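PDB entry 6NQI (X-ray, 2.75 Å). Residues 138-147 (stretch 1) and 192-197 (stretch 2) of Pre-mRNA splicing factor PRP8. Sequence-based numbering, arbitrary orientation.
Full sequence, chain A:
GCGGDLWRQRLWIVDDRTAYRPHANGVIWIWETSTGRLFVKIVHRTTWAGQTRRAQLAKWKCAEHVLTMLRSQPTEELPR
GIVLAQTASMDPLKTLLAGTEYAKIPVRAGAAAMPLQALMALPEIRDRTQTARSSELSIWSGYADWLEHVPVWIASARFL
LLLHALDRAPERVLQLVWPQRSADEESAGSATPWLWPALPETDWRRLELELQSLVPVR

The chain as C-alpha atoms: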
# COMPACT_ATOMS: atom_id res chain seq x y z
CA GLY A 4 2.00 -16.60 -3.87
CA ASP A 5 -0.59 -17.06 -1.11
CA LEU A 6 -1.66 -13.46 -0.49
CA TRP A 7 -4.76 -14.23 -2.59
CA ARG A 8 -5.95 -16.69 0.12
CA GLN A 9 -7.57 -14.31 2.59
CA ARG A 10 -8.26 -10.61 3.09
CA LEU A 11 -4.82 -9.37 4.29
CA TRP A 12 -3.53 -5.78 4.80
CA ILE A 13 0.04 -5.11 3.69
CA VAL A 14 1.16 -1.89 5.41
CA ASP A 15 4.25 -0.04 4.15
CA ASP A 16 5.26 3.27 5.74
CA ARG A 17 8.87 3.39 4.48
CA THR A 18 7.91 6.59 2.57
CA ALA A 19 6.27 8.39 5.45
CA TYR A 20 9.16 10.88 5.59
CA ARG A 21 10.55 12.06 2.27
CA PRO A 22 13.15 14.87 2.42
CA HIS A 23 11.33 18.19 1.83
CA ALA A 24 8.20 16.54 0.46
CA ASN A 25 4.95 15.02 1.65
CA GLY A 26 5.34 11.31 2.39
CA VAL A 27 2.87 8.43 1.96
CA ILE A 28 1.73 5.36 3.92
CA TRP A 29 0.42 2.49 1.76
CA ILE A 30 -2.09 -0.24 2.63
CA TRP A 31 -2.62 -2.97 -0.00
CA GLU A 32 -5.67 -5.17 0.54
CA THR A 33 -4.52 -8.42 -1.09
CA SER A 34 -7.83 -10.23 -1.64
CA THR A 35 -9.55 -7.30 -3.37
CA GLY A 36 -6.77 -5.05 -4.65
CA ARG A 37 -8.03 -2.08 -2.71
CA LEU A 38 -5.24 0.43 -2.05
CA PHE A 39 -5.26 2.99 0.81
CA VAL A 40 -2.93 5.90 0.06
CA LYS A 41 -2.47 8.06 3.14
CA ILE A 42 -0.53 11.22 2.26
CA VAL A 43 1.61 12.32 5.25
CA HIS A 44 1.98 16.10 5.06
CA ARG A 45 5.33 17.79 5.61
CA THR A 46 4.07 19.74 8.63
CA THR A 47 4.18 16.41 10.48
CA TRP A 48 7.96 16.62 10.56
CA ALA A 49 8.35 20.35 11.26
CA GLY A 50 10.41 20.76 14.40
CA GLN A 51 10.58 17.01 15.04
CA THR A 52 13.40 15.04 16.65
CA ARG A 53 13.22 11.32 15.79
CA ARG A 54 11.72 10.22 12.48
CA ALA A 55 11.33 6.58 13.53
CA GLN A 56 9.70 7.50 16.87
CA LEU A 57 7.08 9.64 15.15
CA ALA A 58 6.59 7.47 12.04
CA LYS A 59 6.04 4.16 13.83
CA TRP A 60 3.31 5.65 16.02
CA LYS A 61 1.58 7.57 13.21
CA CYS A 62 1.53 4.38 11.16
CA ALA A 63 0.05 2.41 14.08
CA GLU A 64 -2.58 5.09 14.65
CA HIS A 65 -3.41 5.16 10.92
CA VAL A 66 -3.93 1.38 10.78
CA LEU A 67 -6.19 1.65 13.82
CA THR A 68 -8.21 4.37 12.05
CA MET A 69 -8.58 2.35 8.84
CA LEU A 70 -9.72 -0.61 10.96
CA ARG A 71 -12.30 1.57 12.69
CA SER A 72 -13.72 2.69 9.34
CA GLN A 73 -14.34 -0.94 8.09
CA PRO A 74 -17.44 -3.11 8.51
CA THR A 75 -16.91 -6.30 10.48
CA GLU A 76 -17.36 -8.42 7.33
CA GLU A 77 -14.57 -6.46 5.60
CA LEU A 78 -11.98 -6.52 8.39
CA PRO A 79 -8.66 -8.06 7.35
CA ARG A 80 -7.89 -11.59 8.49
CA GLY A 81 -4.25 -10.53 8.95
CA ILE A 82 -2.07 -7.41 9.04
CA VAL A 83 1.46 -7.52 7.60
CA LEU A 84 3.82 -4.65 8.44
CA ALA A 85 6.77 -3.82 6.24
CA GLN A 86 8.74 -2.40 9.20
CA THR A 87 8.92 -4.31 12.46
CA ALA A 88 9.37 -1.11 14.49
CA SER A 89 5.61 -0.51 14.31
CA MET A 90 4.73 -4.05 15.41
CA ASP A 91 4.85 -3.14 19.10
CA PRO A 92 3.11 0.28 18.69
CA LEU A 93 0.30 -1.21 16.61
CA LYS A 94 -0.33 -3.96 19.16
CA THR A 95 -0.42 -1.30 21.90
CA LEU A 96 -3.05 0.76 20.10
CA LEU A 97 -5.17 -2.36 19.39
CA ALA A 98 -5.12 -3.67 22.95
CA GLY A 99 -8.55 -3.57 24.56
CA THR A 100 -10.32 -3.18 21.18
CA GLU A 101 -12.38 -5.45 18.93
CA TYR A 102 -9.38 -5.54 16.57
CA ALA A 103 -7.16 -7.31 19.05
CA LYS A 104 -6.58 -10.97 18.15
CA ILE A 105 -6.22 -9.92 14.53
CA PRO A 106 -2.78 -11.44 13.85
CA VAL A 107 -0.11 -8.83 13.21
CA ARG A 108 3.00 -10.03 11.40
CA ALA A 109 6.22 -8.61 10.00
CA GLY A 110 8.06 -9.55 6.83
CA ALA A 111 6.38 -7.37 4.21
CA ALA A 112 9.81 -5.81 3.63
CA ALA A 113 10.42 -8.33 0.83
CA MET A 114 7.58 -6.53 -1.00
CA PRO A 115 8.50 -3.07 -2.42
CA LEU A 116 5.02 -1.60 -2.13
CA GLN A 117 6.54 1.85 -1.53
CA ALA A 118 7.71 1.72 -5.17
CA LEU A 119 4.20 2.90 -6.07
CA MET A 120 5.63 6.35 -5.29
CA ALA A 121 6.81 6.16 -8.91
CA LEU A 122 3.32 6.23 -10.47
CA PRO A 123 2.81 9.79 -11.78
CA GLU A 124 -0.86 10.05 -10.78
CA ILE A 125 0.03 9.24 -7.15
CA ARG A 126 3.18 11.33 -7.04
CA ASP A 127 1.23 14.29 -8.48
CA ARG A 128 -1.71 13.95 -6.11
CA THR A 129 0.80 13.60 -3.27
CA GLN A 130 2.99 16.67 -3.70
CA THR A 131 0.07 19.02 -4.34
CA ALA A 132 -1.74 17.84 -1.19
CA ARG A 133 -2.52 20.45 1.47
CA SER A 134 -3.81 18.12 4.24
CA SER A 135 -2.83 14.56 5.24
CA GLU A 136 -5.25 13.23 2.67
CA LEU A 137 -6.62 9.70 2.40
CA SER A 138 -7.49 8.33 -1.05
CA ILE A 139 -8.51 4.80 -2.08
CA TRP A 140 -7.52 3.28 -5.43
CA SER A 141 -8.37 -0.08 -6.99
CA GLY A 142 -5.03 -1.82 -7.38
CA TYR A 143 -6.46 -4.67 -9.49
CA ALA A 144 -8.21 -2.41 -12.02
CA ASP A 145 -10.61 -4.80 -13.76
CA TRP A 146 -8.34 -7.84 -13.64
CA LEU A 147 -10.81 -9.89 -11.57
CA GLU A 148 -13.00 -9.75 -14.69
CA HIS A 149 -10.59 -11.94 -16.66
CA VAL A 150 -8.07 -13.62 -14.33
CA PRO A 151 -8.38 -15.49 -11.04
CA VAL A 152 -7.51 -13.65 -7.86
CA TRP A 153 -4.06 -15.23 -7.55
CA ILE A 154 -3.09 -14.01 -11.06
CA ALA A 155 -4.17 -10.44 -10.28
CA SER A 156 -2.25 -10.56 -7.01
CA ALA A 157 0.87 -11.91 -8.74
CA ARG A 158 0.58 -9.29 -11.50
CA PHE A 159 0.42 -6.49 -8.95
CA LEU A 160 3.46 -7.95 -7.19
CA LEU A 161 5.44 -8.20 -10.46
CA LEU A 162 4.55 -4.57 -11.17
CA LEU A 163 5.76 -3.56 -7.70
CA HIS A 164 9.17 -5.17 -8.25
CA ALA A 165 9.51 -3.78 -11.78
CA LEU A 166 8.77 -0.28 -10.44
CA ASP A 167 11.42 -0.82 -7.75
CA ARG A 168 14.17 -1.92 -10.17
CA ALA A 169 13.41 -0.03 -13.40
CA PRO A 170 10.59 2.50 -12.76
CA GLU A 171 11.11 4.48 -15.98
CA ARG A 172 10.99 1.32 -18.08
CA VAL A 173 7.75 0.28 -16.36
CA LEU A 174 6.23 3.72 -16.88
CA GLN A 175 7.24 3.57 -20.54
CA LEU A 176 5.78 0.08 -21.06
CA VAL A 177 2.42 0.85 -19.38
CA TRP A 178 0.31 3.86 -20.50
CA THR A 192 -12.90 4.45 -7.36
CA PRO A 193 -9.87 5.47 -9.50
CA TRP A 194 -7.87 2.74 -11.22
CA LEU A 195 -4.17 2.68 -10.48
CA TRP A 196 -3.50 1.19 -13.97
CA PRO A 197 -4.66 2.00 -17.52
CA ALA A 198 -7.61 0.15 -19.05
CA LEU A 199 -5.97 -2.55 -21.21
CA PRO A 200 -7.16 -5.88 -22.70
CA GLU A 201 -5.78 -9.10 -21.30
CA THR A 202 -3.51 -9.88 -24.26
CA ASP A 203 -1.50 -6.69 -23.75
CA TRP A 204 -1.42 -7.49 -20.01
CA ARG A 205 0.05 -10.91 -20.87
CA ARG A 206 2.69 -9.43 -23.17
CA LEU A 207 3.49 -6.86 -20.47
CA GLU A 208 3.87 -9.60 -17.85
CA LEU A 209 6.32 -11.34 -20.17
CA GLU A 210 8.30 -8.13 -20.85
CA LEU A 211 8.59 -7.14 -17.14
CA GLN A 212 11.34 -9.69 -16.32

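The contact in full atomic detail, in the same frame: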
# COMPACT_ATOMS: atom_id res chain seq x y z
N SER A 138 -6.82 8.73 0.19
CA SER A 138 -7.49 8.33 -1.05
C SER A 138 -7.43 6.81 -1.19
O SER A 138 -6.54 6.15 -0.64
CB SER A 138 -6.88 9.03 -2.29
OG SER A 138 -5.46 9.05 -2.24
N ILE A 139 -8.42 6.25 -1.88
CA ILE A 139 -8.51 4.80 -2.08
C ILE A 139 -8.57 4.51 -3.57
O ILE A 139 -9.45 5.01 -4.28
CB ILE A 139 -9.73 4.20 -1.35
CG1 ILE A 139 -9.62 4.44 0.16
CG2 ILE A 139 -9.84 2.73 -1.64
CD1 ILE A 139 -10.87 4.11 0.93
N TRP A 140 -7.66 3.67 -4.04
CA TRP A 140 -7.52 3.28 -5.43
C TRP A 140 -7.83 1.79 -5.56
O TRP A 140 -7.79 1.05 -4.58
CB TRP A 140 -6.11 3.58 -5.96
CG TRP A 140 -5.71 5.02 -5.74
CD1 TRP A 140 -5.49 5.64 -4.55
CD2 TRP A 140 -5.52 6.02 -6.74
NE1 TRP A 140 -5.17 6.94 -4.74
CE2 TRP A 140 -5.19 7.21 -6.09
CE3 TRP A 140 -5.61 6.02 -8.14
CZ2 TRP A 140 -4.93 8.40 -6.77
CZ3 TRP A 140 -5.35 7.20 -8.82
CH2 TRP A 140 -5.01 8.37 -8.14
N SER A 141 -8.18 1.35 -6.75
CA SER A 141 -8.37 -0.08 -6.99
C SER A 141 -7.10 -0.61 -7.65
O SER A 141 -6.84 -0.35 -8.82
CB SER A 141 -9.61 -0.35 -7.84
OG SER A 141 -9.30 -0.38 -9.22
N GLY A 142 -6.30 -1.33 -6.87
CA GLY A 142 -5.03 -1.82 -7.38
C GLY A 142 -5.11 -2.98 -8.36
O GLY A 142 -4.10 -3.28 -8.99
N TYR A 143 -6.28 -3.59 -8.53
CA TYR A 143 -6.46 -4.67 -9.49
C TYR A 143 -7.28 -4.23 -10.70
O TYR A 143 -7.70 -5.08 -11.49
CB TYR A 143 -7.10 -5.91 -8.85
CG TYR A 143 -6.25 -6.59 -7.80
CD1 TYR A 143 -4.91 -6.26 -7.65
CD2 TYR A 143 -6.78 -7.58 -6.96
CE1 TYR A 143 -4.14 -6.87 -6.70
CE2 TYR A 143 -6.00 -8.22 -6.00
CZ TYR A 143 -4.68 -7.85 -5.88
OH TYR A 143 -3.87 -8.44 -4.95
N ALA A 144 -7.53 -2.93 -10.84
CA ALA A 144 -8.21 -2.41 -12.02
C ALA A 144 -9.49 -3.20 -12.25
O ALA A 144 -10.37 -3.24 -11.38
CB ALA A 144 -7.31 -2.51 -13.25
N ASP A 145 -9.54 -3.88 -13.39
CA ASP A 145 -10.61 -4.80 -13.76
C ASP A 145 -10.06 -6.20 -14.00
O ASP A 145 -10.63 -6.95 -14.79
CB ASP A 145 -11.31 -4.31 -15.03
CG ASP A 145 -10.37 -4.27 -16.23
OD1 ASP A 145 -10.82 -4.60 -17.36
OD2 ASP A 145 -9.18 -3.94 -16.04
N TRP A 146 -8.94 -6.54 -13.37
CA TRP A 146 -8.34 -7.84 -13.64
C TRP A 146 -9.25 -8.99 -13.20
O TRP A 146 -9.40 -9.99 -13.91
CB TRP A 146 -6.97 -7.95 -12.98
CG TRP A 146 -6.02 -6.87 -13.39
CD1 TRP A 146 -6.14 -6.02 -14.45
CD2 TRP A 146 -4.76 -6.57 -12.77
NE1 TRP A 146 -5.05 -5.18 -14.51
CE2 TRP A 146 -4.19 -5.49 -13.49
CE3 TRP A 146 -4.08 -7.09 -11.66
CZ2 TRP A 146 -2.96 -4.93 -13.14
CZ3 TRP A 146 -2.85 -6.53 -11.32
CH2 TRP A 146 -2.31 -5.46 -12.06
N LEU A 147 -9.93 -8.83 -12.05
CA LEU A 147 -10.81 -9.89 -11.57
C LEU A 147 -11.94 -10.20 -12.55
O LEU A 147 -12.68 -11.17 -12.35
CB LEU A 147 -11.38 -9.51 -10.19
CG LEU A 147 -10.34 -9.37 -9.09
CD1 LEU A 147 -10.99 -9.41 -7.71
CD2 LEU A 147 -9.20 -10.39 -9.19
N THR A 192 -12.35 4.04 -6.06
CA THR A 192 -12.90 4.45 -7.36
C THR A 192 -11.81 4.47 -8.45
O THR A 192 -11.90 3.66 -9.38
CB THR A 192 -13.62 5.86 -7.30
OG1 THR A 192 -14.69 5.84 -6.35
CG2 THR A 192 -14.17 6.26 -8.66
N PRO A 193 -10.79 5.34 -8.37
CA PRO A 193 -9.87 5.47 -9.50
C PRO A 193 -9.00 4.22 -9.68
O PRO A 193 -8.56 3.60 -8.71
CB PRO A 193 -9.03 6.70 -9.14
CG PRO A 193 -9.05 6.76 -7.66
CD PRO A 193 -10.38 6.20 -7.23
N TRP A 194 -8.76 3.86 -10.95
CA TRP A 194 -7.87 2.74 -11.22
C TRP A 194 -6.43 3.22 -11.18
O TRP A 194 -6.08 4.26 -11.73
CB TRP A 194 -8.15 2.09 -12.58
CG TRP A 194 -9.50 1.42 -12.74
CD1 TRP A 194 -10.54 1.44 -11.86
CD2 TRP A 194 -9.95 0.64 -13.87
NE1 TRP A 194 -11.61 0.73 -12.36
CE2 TRP A 194 -11.27 0.23 -13.59
CE3 TRP A 194 -9.37 0.26 -15.08
CZ2 TRP A 194 -12.02 -0.54 -14.48
CZ3 TRP A 194 -10.12 -0.51 -15.97
CH2 TRP A 194 -11.43 -0.90 -15.66
N LEU A 195 -5.59 2.40 -10.58
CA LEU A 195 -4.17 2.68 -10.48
C LEU A 195 -3.45 2.44 -11.80
O LEU A 195 -2.36 2.97 -12.00
CB LEU A 195 -3.61 1.81 -9.36
CG LEU A 195 -2.20 1.95 -8.82
CD1 LEU A 195 -2.20 3.08 -7.80
CD2 LEU A 195 -1.79 0.64 -8.18
N TRP A 196 -4.01 1.59 -12.67
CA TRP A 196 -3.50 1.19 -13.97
C TRP A 196 -4.40 1.59 -15.13
O TRP A 196 -5.61 1.74 -14.97
CB TRP A 196 -3.32 -0.33 -13.98
CG TRP A 196 -2.62 -0.76 -12.78
CD1 TRP A 196 -3.16 -1.39 -11.70
CD2 TRP A 196 -1.24 -0.57 -12.50
NE1 TRP A 196 -2.18 -1.63 -10.77
CE2 TRP A 196 -0.99 -1.14 -11.23
CE3 TRP A 196 -0.17 -0.01 -13.20
CZ2 TRP A 196 0.27 -1.14 -10.64
CZ3 TRP A 196 1.08 -0.02 -12.62
CH2 TRP A 196 1.29 -0.58 -11.36
N PRO A 197 -3.84 1.71 -16.34
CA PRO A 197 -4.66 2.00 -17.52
C PRO A 197 -5.53 0.82 -17.91
O PRO A 197 -5.25 -0.33 -17.60
CB PRO A 197 -3.62 2.30 -18.60
CG PRO A 197 -2.45 1.48 -18.20
CD PRO A 197 -2.42 1.57 -16.70

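Residues 138-141 form the end of a β-strand, after which the chain folds through a type I turn from Ser141 to Ala144 and a type II' turn from Tyr143 to Trp146. The second stretch has no regular secondary structure, yet it lies close enough to the strand to form a single β bridge, between Ser141 and Trp194, whose CA atoms are 5.1 Å apart. Two hydrogen bonds define it: Ser141 N donates to Pro193 O at 3.0 Å, nearly linear, and Leu195 N gives a weak, longer bond to Ser141 O at 3.5 Å. Proline has no amide hydrogen to donate, but its carbonyl remains a good acceptor, and Pro193 uses it here.

The side chains extend the contact on both sides of this bridge. Trp140, in the m rotamer, offers one face of its indole to Pro193, whose CG sits 3.8 Å from the centroid of the six-membered ring; the rigid pyrrolidine suits this CH-π packing. The Trp140 indole is also tied within its own stretch, by a weak hydrogen bond from NE1 to Ser138 OG at 3.3 Å. Leu195 points toward the first stretch, its CD2 lying 4.1 Å from Gly142 CA.

The CA-to-CB bond of Trp194 points away, but its long side chain brings the indole back beneath the turns. Ala144 CA lies over its face, 4.2 Å from the five-membered ring centroid, and the small methyl CB packs 3.9 Å from Trp194 CE3. Asp145 adds its CB, 3.5 Å from Trp194 CH2.

Buried Trp196 combines polar and apolar contacts: NE1 makes a weak hydrogen bond to Gly142 O at 3.1 Å, while Trp146 CZ2 lies over its ring face, 3.8 Å from Trp196 CD1. These two indoles are near parallel but slid apart, so they barely overlap. Together the stretches bury 599 Å².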